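Local coordinates for protein Two-component system sensor histidine kinase (Bacteroides thetaiotaomicron, PDB 3OTT) that probably senses saccharides outside the cell through beta-propeller and beta-sandwich domains and probably acts as an ATP-dependent histidine kinase inside it, at residues D13-G18 / F44-Y49; N291-T296 / I300-Y305. All blocks are in the same frame, centred on the assembly; numbering follows the deposited sequence.

Contact 1 of 2, residues D13-G18 / F44-Y49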
# COMPACT_ATOMS: atom_id res chain seq x y z
N ASP B 13 -5.83 27.63 20.15
CA ASP B 13 -5.41 28.79 19.35
C ASP B 13 -6.69 29.30 18.64
O ASP B 13 -7.25 28.61 17.77
N ASN B 14 -7.18 30.48 19.03
CA ASN B 14 -8.43 30.97 18.46
C ASN B 14 -8.27 31.91 17.26
O ASN B 14 -7.56 32.91 17.32
CB ASN B 14 -9.32 31.57 19.52
CG ASN B 14 -9.76 30.51 20.55
OD1 ASN B 14 -9.81 29.29 20.27
ND2 ASN B 14 -10.09 30.96 21.73
N ILE B 15 -8.95 31.58 16.17
CA ILE B 15 -8.79 32.24 14.88
C ILE B 15 -10.15 32.85 14.41
O ILE B 15 -11.19 32.16 14.42
CB ILE B 15 -8.27 31.18 13.84
CG1 ILE B 15 -6.88 30.64 14.25
CG2 ILE B 15 -8.35 31.77 12.44
CD1 ILE B 15 -6.61 29.21 13.77
N TYR B 16 -10.14 34.12 14.04
CA TYR B 16 -11.32 34.91 13.63
C TYR B 16 -11.14 35.38 12.20
O TYR B 16 -10.04 35.74 11.76
CB TYR B 16 -11.50 36.14 14.56
CG TYR B 16 -11.66 35.63 15.97
CD1 TYR B 16 -12.88 35.08 16.37
CD2 TYR B 16 -10.56 35.58 16.85
CE1 TYR B 16 -13.05 34.54 17.65
CE2 TYR B 16 -10.73 35.01 18.16
CZ TYR B 16 -12.02 34.50 18.54
OH TYR B 16 -12.28 33.93 19.77
N LEU B 17 -12.24 35.41 11.47
CA LEU B 17 -12.20 35.68 10.06
C LEU B 17 -12.51 37.15 9.81
O LEU B 17 -13.21 37.78 10.61
CB LEU B 17 -13.22 34.81 9.32
CG LEU B 17 -13.10 33.31 9.52
CD1 LEU B 17 -14.29 32.60 8.93
CD2 LEU B 17 -11.79 32.75 8.97
N GLY B 18 -12.04 37.68 8.69
CA GLY B 18 -12.39 39.06 8.34
C GLY B 18 -13.76 39.11 7.69
O GLY B 18 -14.52 38.13 7.77
N PHE B 44 -12.75 30.93 2.70
CA PHE B 44 -11.46 31.49 3.16
C PHE B 44 -10.35 30.42 3.11
O PHE B 44 -10.65 29.19 3.02
CB PHE B 44 -11.50 31.98 4.63
CG PHE B 44 -12.25 33.30 4.85
CD1 PHE B 44 -13.63 33.32 4.93
CD2 PHE B 44 -11.54 34.49 5.07
CE1 PHE B 44 -14.31 34.48 5.16
CE2 PHE B 44 -12.22 35.70 5.30
CZ PHE B 44 -13.62 35.68 5.35
N SER B 45 -9.09 30.88 3.24
CA SER B 45 -7.97 30.01 3.49
C SER B 45 -7.18 30.54 4.65
O SER B 45 -7.25 31.71 4.98
CB SER B 45 -7.07 29.93 2.25
OG SER B 45 -6.55 31.24 1.86
N TYR B 46 -6.39 29.67 5.27
CA TYR B 46 -5.60 30.04 6.42
C TYR B 46 -4.25 29.39 6.29
O TYR B 46 -4.17 28.16 6.15
CB TYR B 46 -6.25 29.56 7.71
CG TYR B 46 -5.47 29.92 8.97
CD1 TYR B 46 -5.15 31.23 9.25
CD2 TYR B 46 -5.10 28.95 9.87
CE1 TYR B 46 -4.49 31.57 10.39
CE2 TYR B 46 -4.43 29.27 11.00
CZ TYR B 46 -4.12 30.58 11.27
OH TYR B 46 -3.44 30.90 12.44
N ASP B 47 -3.19 30.19 6.34
CA ASP B 47 -1.87 29.61 6.12
C ASP B 47 -1.06 29.50 7.40
O ASP B 47 0.15 29.28 7.34
CB ASP B 47 -1.08 30.47 5.11
CG ASP B 47 -0.79 31.91 5.62
OD1 ASP B 47 -1.16 32.21 6.80
OD2 ASP B 47 -0.17 32.71 4.86
N GLY B 48 -1.71 29.68 8.54
CA GLY B 48 -1.02 29.57 9.80
C GLY B 48 -0.57 30.93 10.34
O GLY B 48 -0.12 30.99 11.45
N TYR B 49 -0.70 32.00 9.54
CA TYR B 49 -0.35 33.38 9.94
C TYR B 49 -1.58 34.25 9.86
O TYR B 49 -1.91 34.89 10.82
CB TYR B 49 0.74 33.97 9.01
CG TYR B 49 2.10 33.36 9.23
CD1 TYR B 49 2.46 32.12 8.65
CD2 TYR B 49 3.05 34.00 10.04
CE1 TYR B 49 3.74 31.58 8.87
CE2 TYR B 49 4.32 33.47 10.25
CZ TYR B 49 4.65 32.26 9.68
OH TYR B 49 5.92 31.77 9.91
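I15 and L17 reach across to Y46 and F44 in two apolar pairings that bring strand 13-15 and the loop after it against the end of strand 42-46. The backbones stay apart, with I15 and Y46 CA atoms 9.3 Å from each other, and no hydrogen bond spans the two segments, so side chains carry most of the contact.

Among the apolar contacts, I15 meets the Y46 ring from the opposite direction: I15 CD1 lies 3.5 Å from Y46 CE2 and also touches CZ and OH of that ring. With CG anti to the backbone N (chi1 -180°), the Y46 ring is brought against I15. I15 CG2 lies over one face and G48 N 3.5 Å above the other, over its centre, so the ring sits between them.

The second pairing is a CH-pi contact. L17 CB sits 4.2 Å from the F44 ring centroid and 16° off the ring normal, while L17 CD1 and CD2 come near F44 CD1 and CG respectively. G18 O lies 3.6 Å from F44 CZ in an oblique approach. Replacing F44 by an alanine would remove the face on which L17 rests, and is likely to leave a gap there and G18 O and F55 without the ring they touch.

D47 OD1 accepts from Y49 N at 2.8 Å, an Asx turn.

Strand 51-53 packs on I15, L17 and F44, and strand 35-39 pairs with 42-46, placing the contact between the first blade and the strand that completes the last blade of the N-terminal propeller. Y46 O bonds Y683 OH and D47 OD2 bonds T639 OG1, joining the blade to the C-terminal beta-sandwich.

Contact 2 of 2, residues N291-T296 / I300-Y305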
# COMPACT_ATOMS: atom_id res chain seq x y z
N ASN B 291 -4.05 17.74 14.05
CA ASN B 291 -4.60 18.92 14.75
C ASN B 291 -6.12 18.84 14.57
O ASN B 291 -6.57 18.42 13.51
CB ASN B 291 -4.09 20.23 14.16
CG ASN B 291 -2.58 20.32 14.16
OD1 ASN B 291 -1.94 20.06 15.17
ND2 ASN B 291 -2.00 20.63 13.01
N ILE B 292 -6.88 19.25 15.57
CA ILE B 292 -8.34 19.32 15.53
C ILE B 292 -8.79 20.76 15.31
O ILE B 292 -8.49 21.63 16.13
CB ILE B 292 -8.87 18.94 16.90
CG1 ILE B 292 -8.40 17.51 17.28
CG2 ILE B 292 -10.36 19.10 17.00
CD1 ILE B 292 -8.65 16.43 16.19
N TRP B 293 -9.56 20.98 14.27
CA TRP B 293 -10.09 22.27 13.90
C TRP B 293 -11.56 22.24 14.30
O TRP B 293 -12.28 21.35 13.89
CB TRP B 293 -9.96 22.47 12.33
CG TRP B 293 -8.51 22.48 11.90
CD1 TRP B 293 -7.68 21.40 11.72
CD2 TRP B 293 -7.69 23.65 11.72
NE1 TRP B 293 -6.42 21.82 11.41
CE2 TRP B 293 -6.39 23.20 11.41
CE3 TRP B 293 -7.94 25.03 11.77
CZ2 TRP B 293 -5.35 24.09 11.10
CZ3 TRP B 293 -6.91 25.92 11.51
CH2 TRP B 293 -5.63 25.45 11.16
N LEU B 294 -12.00 23.23 15.08
CA LEU B 294 -13.43 23.35 15.47
C LEU B 294 -13.99 24.63 14.91
O LEU B 294 -13.49 25.73 15.20
CB LEU B 294 -13.62 23.38 17.01
CG LEU B 294 -12.77 22.35 17.75
CD1 LEU B 294 -12.56 22.76 19.22
CD2 LEU B 294 -13.52 21.00 17.67
N GLY B 295 -15.04 24.47 14.11
CA GLY B 295 -15.74 25.59 13.49
C GLY B 295 -17.05 25.82 14.22
O GLY B 295 -17.93 24.89 14.31
N THR B 296 -17.20 27.07 14.66
CA THR B 296 -18.19 27.40 15.59
C THR B 296 -18.99 28.58 15.08
O THR B 296 -18.77 29.10 13.98
CB THR B 296 -17.59 27.75 16.94
OG1 THR B 296 -17.08 29.07 16.86
CG2 THR B 296 -16.43 26.82 17.34
N ILE B 300 -12.93 30.05 15.08
CA ILE B 300 -12.33 28.74 14.99
C ILE B 300 -11.47 28.54 16.20
O ILE B 300 -10.76 29.43 16.62
CB ILE B 300 -11.41 28.69 13.73
CG1 ILE B 300 -12.25 28.62 12.49
CG2 ILE B 300 -10.39 27.55 13.76
CD1 ILE B 300 -11.52 29.13 11.25
N SER B 301 -11.54 27.35 16.77
CA SER B 301 -10.70 26.96 17.85
C SER B 301 -9.80 25.87 17.32
O SER B 301 -10.27 24.85 16.74
CB SER B 301 -11.56 26.44 19.00
OG SER B 301 -11.82 27.43 19.98
N LEU B 302 -8.50 26.05 17.46
CA LEU B 302 -7.57 25.08 16.87
C LEU B 302 -6.90 24.37 18.02
O LEU B 302 -6.36 25.02 18.91
CB LEU B 302 -6.53 25.80 16.02
CG LEU B 302 -5.22 25.05 15.67
CD1 LEU B 302 -5.49 23.73 15.01
CD2 LEU B 302 -4.30 25.92 14.75
N SER B 303 -6.91 23.06 18.01
CA SER B 303 -6.25 22.32 19.08
C SER B 303 -5.01 21.58 18.50
O SER B 303 -5.12 20.60 17.76
CB SER B 303 -7.29 21.37 19.73
OG SER B 303 -6.69 20.39 20.53
N ARG B 304 -3.83 22.07 18.81
CA ARG B 304 -2.64 21.48 18.26
C ARG B 304 -2.34 20.09 18.85
O ARG B 304 -2.54 19.82 20.08
CB ARG B 304 -1.48 22.39 18.50
CG ARG B 304 -1.53 23.65 17.72
CD ARG B 304 -0.42 24.53 18.18
NE ARG B 304 -0.32 25.64 17.27
CZ ARG B 304 -0.87 26.82 17.50
NH1 ARG B 304 -1.55 27.01 18.65
NH2 ARG B 304 -0.75 27.80 16.59
N TYR B 305 -1.88 19.21 17.97
CA TYR B 305 -1.50 17.86 18.37
C TYR B 305 -0.09 17.79 18.98
O TYR B 305 0.90 18.31 18.42
CB TYR B 305 -1.63 16.90 17.20
CG TYR B 305 -1.54 15.48 17.64
CD1 TYR B 305 -2.55 14.92 18.46
CD2 TYR B 305 -0.46 14.67 17.28
CE1 TYR B 305 -2.49 13.62 18.89
CE2 TYR B 305 -0.40 13.32 17.72
CZ TYR B 305 -1.42 12.82 18.52
OH TYR B 305 -1.38 11.53 18.97
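I292 and L294 pair with S303 and S301 as antiparallel hydrogen-bonded pairs of a beta hairpin, whose strand axes approach to 4.8 Å at 166°. Four backbone bonds hold this register, from S303 N to I292 O at 2.8 Å to I292 N to S303 O at 3.1 Å; between them W293 and L302 form a non-hydrogen-bonded pair.

A further bond lies past the strand ends: N291 OD1 accepts from Y305 N at 2.9 Å, nearly straight at 170° and in the carbonyl plane. The amide's other end is held as well, ND2 donating to S684 OG and D287 OD2, so bonds at both OD1 and ND2 fix the rotation of the amide; D287 OD2 also takes the W293 NE1 hydrogen bond.

On the face bearing W293, I300 and L302, both L302 and I300 pack on the W293 indole. L302 CD1 lies 3.8 Å from the centroid of its six-membered ring, close to the ring normal, a CH-pi contact; CG anti to the backbone N (chi1 161°) turns L302 along the indole. I300 CG2 comes instead to the ring edge, 4.0 Å from W293 CE3. The opposite face carries L294, whose CD1 rests 3.8 Å from S301 CB.

Strand 281-286 borders 292-296, and strand 13-15 borders 300-303, making the four-stranded last blade of the N-terminal propeller, closed by the N-terminal strand in the "velcro" manner of propellers. W293 also packs on I35 of strand 35-39 and meets Y683 edge-to-face.

How the contacts relate
Contact 2 is the more deeply buried, with eight of its ten touching residues inside the protein; contact 1 is only partly buried. Their chemistry follows their place: contact 2 lies within one sheet and is held by backbone hydrogen bonds, whereas contact 1 bridges two blades mainly through side chains, with no hydrogen bond across. Strand 13-15 links them. It is the outer neighbour of 300-303, with I15 O 2.8 Å from I300 N and N14 OD1 hydrogen-bonded to S301 OG, while I15 also faces Y46. Y46 CD2 and W293 CH2, 3.8 Å apart, continue the packing between contacts whose centres are 11 Å apart, where the first and last blades meet.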